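Local atomic coordinates of putative pectin lyase (Geobacillus virus E2, PDB entry 7CHU), a protein that forms the trimeric tailspike of a deep-sea thermophilic bacteriophage and, as a putative pectin-lyase-like beta-helix protein, probably recognises or cleaves polysaccharide on the host surface. Residues N76-E79 with F80-G84; A93-N96 with A97-S100; V102-L105 with N106-G110; N65-G68 with I69-I73; L253-I256 with A257-F260. All blocks are in the same frame, centred on the assembly; numbering follows the deposited sequence.

Interaction 1 (N76-E79 with F80-G84); sequences NVKE and FGTKG
T82 folds back over V77 on the tight side of this turn: its CG2 lies 3.7 Å from V77 CB, the two side chains crossing at about a right angle. T82 OG1 comes closer still, 3.3 Å from K78 CA, because chi1 of 59° sets the hydroxyl between the backbone N and the carbonyl carbon and turns it back toward the 3-10 turn. Two backbone bonds close that turn, F80 N to V77 O at 2.9 Å and G81 N to K78 O at 3.3 Å. At its start N76 OD1 accepts K78 N at 2.8 Å on an in-plane lone pair, an Asx turn, while the E79 carboxylate reaches back so that OE2 takes N76 N from above its plane. The other side is looser within the loop. K78 runs out extended, and E79 OE1 stands 4.0 Å from F80 CE1, with carboxylate and ring planes 26° apart; I69 and T72 of the second subunit come up against E79 and K78. The loop links strand 75-76 to helix 91-99: F80 rests on A97, T82 on A93 and I94, and V77 sinks between that helix and V115, F117 and Y122 of strands 113-117 and 120-124.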
loop_
_atom_site.group_PDB
_atom_site.type_symbol
_atom_site.label_atom_id
_atom_site.label_comp_id
_atom_site.label_asym_id
_atom_site.label_seq_id
_atom_site.Cartn_x
_atom_site.Cartn_y
_atom_site.Cartn_z
ATOM N N ASN A 76 -9.457 -7.457 31.776
ATOM C CA ASN A 76 -8.224 -8.229 31.854
ATOM C C ASN A 76 -8.564 -9.662 32.239
ATOM O O ASN A 76 -9.214 -9.895 33.271
ATOM C CB ASN A 76 -7.273 -7.592 32.879
ATOM C CG ASN A 76 -5.848 -8.122 32.790
ATOM O OD1 ASN A 76 -5.631 -9.319 32.775
ATOM N ND2 ASN A 76 -4.864 -7.216 32.709
ATOM N N VAL A 77 -8.141 -10.625 31.410
ATOM C CA VAL A 77 -8.431 -12.030 31.709
ATOM C C VAL A 77 -7.846 -12.441 33.056
ATOM O O VAL A 77 -8.347 -13.370 33.690
ATOM C CB VAL A 77 -7.919 -12.962 30.583
ATOM C CG1 VAL A 77 -8.617 -12.634 29.268
ATOM C CG2 VAL A 77 -6.374 -12.867 30.450
ATOM N N LYS A 78 -6.817 -11.742 33.541
ATOM C CA LYS A 78 -6.269 -12.096 34.852
ATOM C C LYS A 78 -7.293 -11.888 35.965
ATOM O O LYS A 78 -7.220 -12.546 37.008
ATOM C CB LYS A 78 -5.010 -11.273 35.138
ATOM C CG LYS A 78 -3.860 -12.082 35.676
ATOM C CD LYS A 78 -2.787 -11.201 36.296
ATOM C CE LYS A 78 -1.909 -12.002 37.256
ATOM N NZ LYS A 78 -0.524 -11.438 37.361
ATOM N N GLU A 79 -8.240 -10.964 35.769
ATOM C CA GLU A 79 -9.329 -10.783 36.719
ATOM C C GLU A 79 -10.170 -12.031 36.881
ATOM O O GLU A 79 -10.917 -12.142 37.861
ATOM C CB GLU A 79 -10.266 -9.661 36.280
ATOM C CG GLU A 79 -9.637 -8.312 36.059
ATOM C CD GLU A 79 -10.606 -7.368 35.351
ATOM O OE1 GLU A 79 -11.840 -7.543 35.558
ATOM O OE2 GLU A 79 -10.140 -6.485 34.577
ATOM N N PHE A 80 -10.119 -12.944 35.926
ATOM C CA PHE A 80 -10.993 -14.108 35.932
ATOM C C PHE A 80 -10.235 -15.388 36.230
ATOM O O PHE A 80 -10.802 -16.481 36.122
ATOM C CB PHE A 80 -11.758 -14.180 34.612
ATOM C CG PHE A 80 -12.826 -13.129 34.507
ATOM C CD1 PHE A 80 -12.515 -11.838 34.087
ATOM C CD2 PHE A 80 -14.129 -13.411 34.921
ATOM C CE1 PHE A 80 -13.508 -10.836 34.053
ATOM C CE2 PHE A 80 -15.135 -12.443 34.875
ATOM C CZ PHE A 80 -14.826 -11.145 34.447
ATOM N N GLY A 81 -8.966 -15.274 36.618
ATOM C CA GLY A 81 -8.215 -16.401 37.128
ATOM C C GLY A 81 -7.243 -17.071 36.176
ATOM O O GLY A 81 -6.801 -18.188 36.475
ATOM N N THR A 82 -6.879 -16.442 35.056
ATOM C CA THR A 82 -5.825 -17.007 34.212
ATOM C C THR A 82 -4.509 -17.028 34.972
ATOM O O THR A 82 -4.216 -16.122 35.756
ATOM C CB THR A 82 -5.628 -16.201 32.919
ATOM O OG1 THR A 82 -5.277 -14.842 33.235
ATOM C CG2 THR A 82 -6.875 -16.219 32.052
ATOM N N LYS A 83 -3.701 -18.054 34.732
ATOM C CA LYS A 83 -2.331 -18.062 35.239
ATOM C C LYS A 83 -1.310 -17.664 34.189
ATOM O O LYS A 83 -0.244 -17.153 34.538
ATOM C CB LYS A 83 -1.973 -19.445 35.788
ATOM C CG LYS A 83 -3.062 -19.982 36.701
ATOM C CD LYS A 83 -3.195 -19.126 37.980
ATOM C CE LYS A 83 -3.281 -19.972 39.259
ATOM N NZ LYS A 83 -4.220 -21.120 39.104
ATOM N N GLY A 84 -1.587 -17.919 32.915
ATOM C CA GLY A 84 -0.684 -17.475 31.869
ATOM C C GLY A 84 0.694 -18.085 31.952
ATOM O O GLY A 84 1.659 -17.465 31.506
#

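Interaction 2 (A93-N96 with A97-S100); sequences AIQN and AINS
I94 and I98 meet one turn apart on helix 91-99, which connects strand 75-76 to strand 113-117 at the end of the parallel beta-helix and lies against its first strands. The backbone bonds are those of an alpha-helix, i to i+4: A97 N to A93 O, I98 N to I94 O and N99 N to Q95 O, the last the shortest, 2.7 Å. S100 N still reaches N96 O at 3.0 Å, but with a more bent N-H angle of 130°.

The apolar side chains turn inward. I94 CG2 touches I98 CD1 at 4.0 Å, and both side chains continue onto strand 128-130, where I128 receives I94, Q95 and I98; I94 also packs on F117 and Y122. A97 faces V77 and F80 instead.

Polar side chains run from the border with strand 128-130, where Q95 lies, to the exposed side with N96 and N99. Q95 bends at chi2 (67°), bringing NE2 to 3.2 Å from N99 OD1; the donor stands above the carbonyl plane of N99, and the two amide planes are 25° apart. Its stronger hold is on the other end, where OE1 accepts the backbone N of T129 and pins the amide to the strand. A water joins the next pair, giving a hydrogen to N96 OD1 and accepting one from N99 ND2, each 3.0 Å from the water oxygen. At the C-terminal turn, S100 OG donates to A97 O over 2.6 Å.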
loop_
_atom_site.group_PDB
_atom_site.type_symbol
_atom_site.label_atom_id
_atom_site.label_comp_id
_atom_site.label_asym_id
_atom_site.label_seq_id
_atom_site.Cartn_x
_atom_site.Cartn_y
_atom_site.Cartn_z
ATOM N N ALA A 93 -11.237 -19.581 32.339
ATOM C CA ALA A 93 -11.060 -18.201 32.776
ATOM C C ALA A 93 -11.164 -17.241 31.596
ATOM O O ALA A 93 -11.811 -16.190 31.697
ATOM C CB ALA A 93 -9.723 -18.049 33.505
ATOM N N ILE A 94 -10.578 -17.611 30.451
ATOM C CA ILE A 94 -10.652 -16.752 29.271
ATOM C C ILE A 94 -12.087 -16.656 28.774
ATOM O O ILE A 94 -12.568 -15.568 28.433
ATOM C CB ILE A 94 -9.700 -17.259 28.161
ATOM C CG1 ILE A 94 -8.232 -17.093 28.571
ATOM C CG2 ILE A 94 -9.965 -16.528 26.829
ATOM C CD1 ILE A 94 -7.255 -17.899 27.688
ATOM N N GLN A 95 -12.796 -17.785 28.715
ATOM C CA GLN A 95 -14.198 -17.742 28.299
ATOM C C GLN A 95 -15.029 -16.881 29.247
ATOM O O GLN A 95 -15.857 -16.071 28.803
ATOM C CB GLN A 95 -14.775 -19.160 28.216
ATOM C CG GLN A 95 -16.156 -19.241 27.578
ATOM C CD GLN A 95 -16.114 -18.870 26.110
ATOM O OE1 GLN A 95 -15.673 -19.661 25.280
ATOM N NE2 GLN A 95 -16.551 -17.661 25.784
ATOM N N ASN A 96 -14.813 -17.033 30.559
ATOM C CA ASN A 96 -15.534 -16.211 31.530
ATOM C C ASN A 96 -15.253 -14.731 31.313
ATOM O O ASN A 96 -16.171 -13.903 31.376
ATOM C CB ASN A 96 -15.171 -16.646 32.967
ATOM C CG ASN A 96 -15.851 -17.953 33.353
ATOM O OD1 ASN A 96 -16.744 -18.400 32.651
ATOM N ND2 ASN A 96 -15.464 -18.541 34.481
ATOM N N ALA A 97 -13.993 -14.380 31.032
ATOM C CA ALA A 97 -13.651 -12.990 30.749
ATOM C C ALA A 97 -14.416 -12.468 29.547
ATOM O O ALA A 97 -15.011 -11.391 29.606
ATOM C CB ALA A 97 -12.148 -12.853 30.509
ATOM N N ILE A 98 -14.384 -13.208 28.432
ATOM C CA ILE A 98 -15.116 -12.817 27.229
ATOM C C ILE A 98 -16.618 -12.735 27.510
ATOM O O ILE A 98 -17.294 -11.790 27.085
ATOM C CB ILE A 98 -14.813 -13.818 26.094
ATOM C CG1 ILE A 98 -13.394 -13.622 25.551
ATOM C CG2 ILE A 98 -15.865 -13.736 24.996
ATOM C CD1 ILE A 98 -12.910 -14.796 24.792
ATOM N N ASN A 99 -17.165 -13.729 28.222
ATOM C CA ASN A 99 -18.600 -13.729 28.534
ATOM C C ASN A 99 -19.016 -12.556 29.407
ATOM O O ASN A 99 -20.187 -12.162 29.367
ATOM C CB ASN A 99 -19.003 -15.028 29.227
ATOM C CG ASN A 99 -19.011 -16.203 28.279
ATOM O OD1 ASN A 99 -18.941 -16.027 27.062
ATOM N ND2 ASN A 99 -19.088 -17.407 28.827
ATOM N N SER A 100 -18.082 -11.971 30.164
ATOM C CA SER A 100 -18.418 -10.833 31.016
ATOM C C SER A 100 -18.606 -9.555 30.226
ATOM O O SER A 100 -19.075 -8.570 30.796
ATOM C CB SER A 100 -17.342 -10.617 32.081
ATOM O OG SER A 100 -16.132 -10.098 31.511
HETATM O O HOH W 1 -19.398 -17.348 31.857
#

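Interaction 3 (V102-L105 with N106-G110); sequences VSSL and NNASG
A chi1 of 54° places OG of S104 between its backbone N and carbonyl carbon, which carries the hydroxyl to A108; the OG of S103, at -178°, extends away from its own N and reaches the same methyl. A108 CB therefore sits against two hydroxyls, 3.6 Å from S104 OG and 3.9 Å from S103 OG, and lies 3.7 Å from S104 O as well. These are van der Waals contacts, and the hydroxyls bond to other partners: S104 OG to Q111 OE1, S103 OG to S133 O.

The chain reverses at N106 and A108, both with positive phi. No direct hydrogen bond crosses between the two limbs of this reversal. Instead a water accepts from A108 N at 3.0 Å and donates only weakly, at 3.5 Å, to L105 O.

This is the long irregular loop between helix 91-99 and strand 113-117, reaching out from the first turns of the parallel beta-helix. L105 turns away from the reversal to lie on P162, S163 and Q167, while N106 OD1 accepts the backbone N of R168 and N106 O accepts from S133 OG. The bend also meets the third subunit: N107 OD1 takes a hydrogen bond from R205 NH1 of that chain, N107 O one from its S143 OG, and S109 packs on its C146.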
loop_
_atom_site.group_PDB
_atom_site.type_symbol
_atom_site.label_atom_id
_atom_site.label_comp_id
_atom_site.label_asym_id
_atom_site.label_seq_id
_atom_site.Cartn_x
_atom_site.Cartn_y
_atom_site.Cartn_z
ATOM N N VAL A 102 -20.570 -7.120 28.139
ATOM C CA VAL A 102 -21.979 -6.862 27.911
ATOM C C VAL A 102 -22.136 -6.370 26.476
ATOM O O VAL A 102 -21.680 -5.277 26.140
ATOM C CB VAL A 102 -22.502 -5.838 28.923
ATOM C CG1 VAL A 102 -23.966 -5.557 28.679
ATOM C CG2 VAL A 102 -22.300 -6.371 30.344
ATOM N N SER A 103 -22.763 -7.178 25.616
ATOM C CA SER A 103 -22.949 -6.736 24.240
ATOM C C SER A 103 -24.114 -7.494 23.618
ATOM O O SER A 103 -24.819 -8.250 24.280
ATOM C CB SER A 103 -21.666 -6.919 23.422
ATOM O OG SER A 103 -21.879 -6.429 22.114
ATOM N N SER A 104 -24.335 -7.252 22.333
ATOM C CA SER A 104 -25.369 -7.955 21.584
ATOM C C SER A 104 -24.907 -8.099 20.132
ATOM O O SER A 104 -23.698 -8.093 19.867
ATOM C CB SER A 104 -26.711 -7.222 21.695
ATOM O OG SER A 104 -26.590 -5.861 21.298
ATOM N N LEU A 105 -25.833 -8.233 19.185
ATOM C CA LEU A 105 -25.457 -8.580 17.819
ATOM C C LEU A 105 -25.726 -7.437 16.849
ATOM O O LEU A 105 -26.334 -6.417 17.192
ATOM C CB LEU A 105 -26.183 -9.843 17.348
ATOM C CG LEU A 105 -25.744 -11.117 18.056
ATOM C CD1 LEU A 105 -26.968 -11.949 18.359
ATOM C CD2 LEU A 105 -24.763 -11.884 17.210
ATOM N N ASN A 106 -25.272 -7.644 15.615
ATOM C CA ASN A 106 -25.274 -6.618 14.549
ATOM C C ASN A 106 -24.447 -5.432 15.073
ATOM O O ASN A 106 -23.427 -5.649 15.746
ATOM C CB ASN A 106 -26.708 -6.294 14.139
ATOM C CG ASN A 106 -27.311 -7.332 13.157
ATOM O OD1 ASN A 106 -26.599 -8.111 12.504
ATOM N ND2 ASN A 106 -28.646 -7.355 13.085
ATOM N N ASN A 107 -24.861 -4.188 14.805
ATOM C CA ASN A 107 -24.060 -3.012 15.154
ATOM C C ASN A 107 -23.753 -2.956 16.647
ATOM O O ASN A 107 -22.610 -2.699 17.039
ATOM C CB ASN A 107 -24.785 -1.742 14.716
ATOM C CG ASN A 107 -24.460 -1.341 13.291
ATOM O OD1 ASN A 107 -24.382 -0.152 12.982
ATOM N ND2 ASN A 107 -24.253 -2.328 12.412
ATOM N N ALA A 108 -24.772 -3.192 17.496
ATOM C CA ALA A 108 -24.647 -3.198 18.961
ATOM C C ALA A 108 -23.987 -1.924 19.488
ATOM O O ALA A 108 -23.094 -1.967 20.337
ATOM C CB ALA A 108 -23.892 -4.430 19.456
ATOM N N SER A 109 -24.469 -0.780 18.998
ATOM C CA SER A 109 -23.813 0.498 19.265
ATOM C C SER A 109 -23.761 0.785 20.759
ATOM O O SER A 109 -24.742 0.595 21.485
ATOM C CB SER A 109 -24.553 1.622 18.538
ATOM O OG SER A 109 -24.450 2.835 19.241
ATOM N N GLY A 110 -22.600 1.239 21.223
ATOM C CA GLY A 110 -22.446 1.619 22.612
ATOM C C GLY A 110 -22.217 0.467 23.559
ATOM O O GLY A 110 -22.339 0.650 24.775
HETATM O O HOH W 2 -27.585 -3.297 16.339
#

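Interaction 4 (N65-G68 with I69-I73); sequences NKIG and ILKTI
I67 and K71 lie one turn apart near the C-terminal end of helix 60-70, the isoleucine CG2 4.2 Å from CD of the lysine. The apolar pair I67 CD1 to L70 CD1 is at 4.4 Å. K71 sends only its aliphatic part along the helix: K71 CG passes 3.4 Å from I67 O, then a bend at chi3 (56°) leads NZ away from residues 65-68.

The hydrogen bonds in the backbone follow the i to i+4 pattern, I69 N to N65 O at 3.2 Å, L70 N to K66 O at 3.1 Å and K71 N to I67 O at 3.0 Å. Past them I69 O is gripped twice by T72. T72 N donates to I69 O at 3.0 Å, and T72 OG1, folded back toward the helix by a chi1 of 63°, donates to the same I69 O at 2.7 Å in the carbonyl plane.

Between chains, T72 OG1 also accepts from N76 ND2 of the third subunit, and K66 NZ bonds to E36 O and Q64 OE1 of that subunit. I67 and L70 meet their own counterparts on the second subunit, and K66 packs on I67 of the third. Such like-with-like meeting of isoleucine and leucine from copies of one helix is characteristic of a parallel trimeric helical bundle, here joining the N-terminal region to the beta-helix of the tailspike.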
loop_
_atom_site.group_PDB
_atom_site.type_symbol
_atom_site.label_atom_id
_atom_site.label_comp_id
_atom_site.label_asym_id
_atom_site.label_seq_id
_atom_site.Cartn_x
_atom_site.Cartn_y
_atom_site.Cartn_z
ATOM N N ASN A 65 -13.101 4.636 43.583
ATOM C CA ASN A 65 -13.715 5.225 42.394
ATOM C C ASN A 65 -12.673 5.492 41.306
ATOM O O ASN A 65 -12.948 5.312 40.112
ATOM C CB ASN A 65 -14.463 6.517 42.745
ATOM C CG ASN A 65 -15.412 6.364 43.941
ATOM O OD1 ASN A 65 -16.199 5.411 44.016
ATOM N ND2 ASN A 65 -15.379 7.342 44.852
ATOM N N LYS A 66 -11.473 5.920 41.689
ATOM C CA LYS A 66 -10.423 6.089 40.693
ATOM C C LYS A 66 -10.068 4.758 40.047
ATOM O O LYS A 66 -9.883 4.681 38.820
ATOM C CB LYS A 66 -9.185 6.727 41.328
ATOM C CG LYS A 66 -9.403 8.165 41.758
ATOM C CD LYS A 66 -8.098 8.940 41.876
ATOM C CE LYS A 66 -7.282 8.447 43.055
ATOM N NZ LYS A 66 -6.220 9.409 43.453
ATOM N N ILE A 67 -9.968 3.698 40.856
ATOM C CA ILE A 67 -9.665 2.378 40.317
ATOM C C ILE A 67 -10.715 1.973 39.294
ATOM O O ILE A 67 -10.394 1.496 38.198
ATOM C CB ILE A 67 -9.576 1.334 41.442
ATOM C CG1 ILE A 67 -8.427 1.654 42.384
ATOM C CG2 ILE A 67 -9.367 -0.072 40.825
ATOM C CD1 ILE A 67 -7.113 1.553 41.707
ATOM N N GLY A 68 -11.986 2.127 39.651
ATOM C CA GLY A 68 -13.045 1.700 38.753
ATOM C C GLY A 68 -12.975 2.395 37.411
ATOM O O GLY A 68 -13.299 1.800 36.380
ATOM N N ILE A 69 -12.545 3.656 37.406
ATOM C CA ILE A 69 -12.358 4.379 36.155
ATOM C C ILE A 69 -11.232 3.755 35.342
ATOM O O ILE A 69 -11.369 3.538 34.130
ATOM C CB ILE A 69 -12.099 5.871 36.442
ATOM C CG1 ILE A 69 -13.354 6.518 37.042
ATOM C CG2 ILE A 69 -11.683 6.598 35.177
ATOM C CD1 ILE A 69 -13.132 7.928 37.541
ATOM N N LEU A 70 -10.093 3.475 35.990
ATOM C CA LEU A 70 -8.969 2.855 35.293
ATOM C C LEU A 70 -9.375 1.540 34.646
ATOM O O LEU A 70 -8.915 1.219 33.543
ATOM C CB LEU A 70 -7.813 2.638 36.275
ATOM C CG LEU A 70 -7.124 3.934 36.677
ATOM C CD1 LEU A 70 -6.335 3.770 37.966
ATOM C CD2 LEU A 70 -6.210 4.364 35.524
ATOM N N LYS A 71 -10.248 0.777 35.311
ATOM C CA LYS A 71 -10.667 -0.528 34.817
ATOM C C LYS A 71 -11.577 -0.455 33.596
ATOM O O LYS A 71 -11.873 -1.504 33.022
ATOM C CB LYS A 71 -11.381 -1.297 35.938
ATOM C CG LYS A 71 -10.448 -1.757 37.056
ATOM C CD LYS A 71 -11.188 -2.639 38.071
ATOM C CE LYS A 71 -11.842 -3.839 37.380
ATOM N NZ LYS A 71 -12.378 -4.769 38.403
ATOM N N THR A 72 -12.047 0.732 33.187
ATOM C CA THR A 72 -12.896 0.806 31.999
ATOM C C THR A 72 -12.114 0.663 30.696
ATOM O O THR A 72 -12.727 0.638 29.621
ATOM C CB THR A 72 -13.687 2.124 31.959
ATOM O OG1 THR A 72 -12.781 3.236 31.855
ATOM C CG2 THR A 72 -14.597 2.271 33.200
ATOM N N ILE A 73 -10.783 0.578 30.769
ATOM C CA ILE A 73 -9.962 0.477 29.567
ATOM C C ILE A 73 -10.120 -0.893 28.913
ATOM O O ILE A 73 -10.058 -1.014 27.687
ATOM C CB ILE A 73 -8.490 0.768 29.911
ATOM C CG1 ILE A 73 -8.368 2.111 30.614
ATOM C CG2 ILE A 73 -7.642 0.789 28.649
ATOM C CD1 ILE A 73 -8.265 3.276 29.647
#

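Interaction 5 (L253-I256 with A257-F260); sequences LLFI and ACHF
This is a buried, almost wholly apolar contact round a corner of the parallel beta-helix, where strand 251-256 gives way to strand 259-261 through A257 and C258. The corner is made by A257, whose positive phi (56°) turns the chain sharply, so that F255, C258 and F260 all come round to one side, inside the coil.

C258 SG nests beside F255. It is 3.7 Å from CB of the phenylalanine and 5.4 Å from the centre of its ring, at the edge and close to the ring plane, a sulfur-aromatic contact. The chi1 of C258, -71°, keeps SG beside its own backbone N and pointed back at the preceding strand. Beyond C258, F260 brings the rim of its ring to F255: F260 CZ lies 4.1 Å from F255 CD2, and the side chains cross at about a right angle.

Each ring meets one in the next coil, F255 stacked on F284 and F260 lying nearly parallel to F289. V240, on another wall of the same coil, touches both rings, and C287 touches F255 and C258 from the following coil. On the outer side, I256 packs on A257 of the third subunit, and A257 on L254 of the second. No clear hydrogen bond spans the corner; its inner side is held by dispersion and sulfur-ring contacts, consistent with a hydrophobic beta-helix interior built of stacked side chains.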
loop_
_atom_site.group_PDB
_atom_site.type_symbol
_atom_site.label_atom_id
_atom_site.label_comp_id
_atom_site.label_asym_id
_atom_site.label_seq_id
_atom_site.Cartn_x
_atom_site.Cartn_y
_atom_site.Cartn_z
ATOM N N LEU A 253 -12.327 -8.652 2.105
ATOM C CA LEU A 253 -11.263 -9.038 3.024
ATOM C C LEU A 253 -9.962 -8.394 2.549
ATOM O O LEU A 253 -9.499 -8.700 1.445
ATOM C CB LEU A 253 -11.092 -10.555 3.061
ATOM C CG LEU A 253 -12.289 -11.461 3.416
ATOM C CD1 LEU A 253 -11.915 -12.918 3.192
ATOM C CD2 LEU A 253 -12.666 -11.241 4.839
ATOM N N LEU A 254 -9.360 -7.538 3.375
ATOM C CA LEU A 254 -8.138 -6.820 3.002
ATOM C C LEU A 254 -6.988 -7.310 3.867
ATOM O O LEU A 254 -6.935 -7.008 5.063
ATOM C CB LEU A 254 -8.316 -5.309 3.145
ATOM C CG LEU A 254 -8.796 -4.592 1.869
ATOM C CD1 LEU A 254 -10.223 -4.993 1.423
ATOM C CD2 LEU A 254 -8.686 -3.064 1.970
ATOM N N PHE A 255 -6.074 -8.064 3.262
ATOM C CA PHE A 255 -4.851 -8.506 3.918
ATOM C C PHE A 255 -3.744 -7.526 3.537
ATOM O O PHE A 255 -3.433 -7.372 2.355
ATOM C CB PHE A 255 -4.479 -9.931 3.491
ATOM C CG PHE A 255 -5.517 -10.978 3.834
ATOM C CD1 PHE A 255 -6.654 -11.133 3.059
ATOM C CD2 PHE A 255 -5.328 -11.822 4.918
ATOM C CE1 PHE A 255 -7.587 -12.121 3.353
ATOM C CE2 PHE A 255 -6.265 -12.802 5.239
ATOM C CZ PHE A 255 -7.409 -12.945 4.461
ATOM N N ILE A 256 -3.190 -6.821 4.520
ATOM C CA ILE A 256 -2.241 -5.753 4.254
ATOM C C ILE A 256 -0.945 -6.090 4.959
ATOM O O ILE A 256 -0.934 -6.329 6.172
ATOM C CB ILE A 256 -2.768 -4.385 4.695
ATOM C CG1 ILE A 256 -4.047 -4.030 3.925
ATOM C CG2 ILE A 256 -1.674 -3.321 4.484
ATOM C CD1 ILE A 256 -4.726 -2.733 4.440
ATOM N N ALA A 257 0.142 -6.148 4.199
ATOM C CA ALA A 257 1.459 -6.403 4.786
ATOM C C ALA A 257 1.447 -7.702 5.595
ATOM O O ALA A 257 1.993 -7.782 6.696
ATOM C CB ALA A 257 1.903 -5.214 5.660
ATOM N N CYS A 258 0.817 -8.732 5.048
ATOM C CA CYS A 258 0.721 -10.002 5.747
ATOM C C CYS A 258 1.892 -10.895 5.343
ATOM O O CYS A 258 2.518 -10.692 4.304
ATOM C CB CYS A 258 -0.618 -10.657 5.437
ATOM S SG CYS A 258 -1.976 -9.742 6.252
ATOM N N HIS A 259 2.164 -11.913 6.161
ATOM C CA HIS A 259 3.370 -12.739 6.015
ATOM C C HIS A 259 2.946 -14.208 6.074
ATOM O O HIS A 259 2.600 -14.699 7.151
ATOM C CB HIS A 259 4.366 -12.386 7.122
ATOM C CG HIS A 259 5.653 -13.160 7.108
ATOM N ND1 HIS A 259 6.769 -12.728 7.793
ATOM C CD2 HIS A 259 5.998 -14.347 6.551
ATOM C CE1 HIS A 259 7.755 -13.594 7.631
ATOM N NE2 HIS A 259 7.315 -14.584 6.877
ATOM N N PHE A 260 2.971 -14.904 4.926
ATOM C CA PHE A 260 2.601 -16.319 4.833
ATOM C C PHE A 260 3.858 -17.113 4.511
ATOM O O PHE A 260 4.511 -16.838 3.503
ATOM C CB PHE A 260 1.542 -16.561 3.752
ATOM C CG PHE A 260 0.297 -15.722 3.902
ATOM C CD1 PHE A 260 -0.741 -16.151 4.702
ATOM C CD2 PHE A 260 0.166 -14.508 3.230
ATOM C CE1 PHE A 260 -1.902 -15.369 4.856
ATOM C CE2 PHE A 260 -0.975 -13.720 3.366
ATOM C CZ PHE A 260 -2.022 -14.153 4.184
#

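How the interactions relate
Along the chain interaction 4 comes first, then 1, 2, 3 and 5. The first four cluster at or just before the N-terminal end of the beta-helix, while interaction 5 lies near the chain's middle, its centre about 31 Å from that of interaction 1. Interactions 1 and 2 touch directly, with centres about 9 Å apart: F80 CZ is 3.4 Å from S100 OG. Interaction 3 continues the chain beyond interaction 2, centres about 17 Å apart. Interaction 4 meets interaction 1 within one chain only where K71 NZ stands 4.0 Å from E79 OE1, but the trimer binds them again through T72 and N76 of adjacent subunits. Interactions 1, 3, 4 and 5 all touch other subunits; interaction 2 does not.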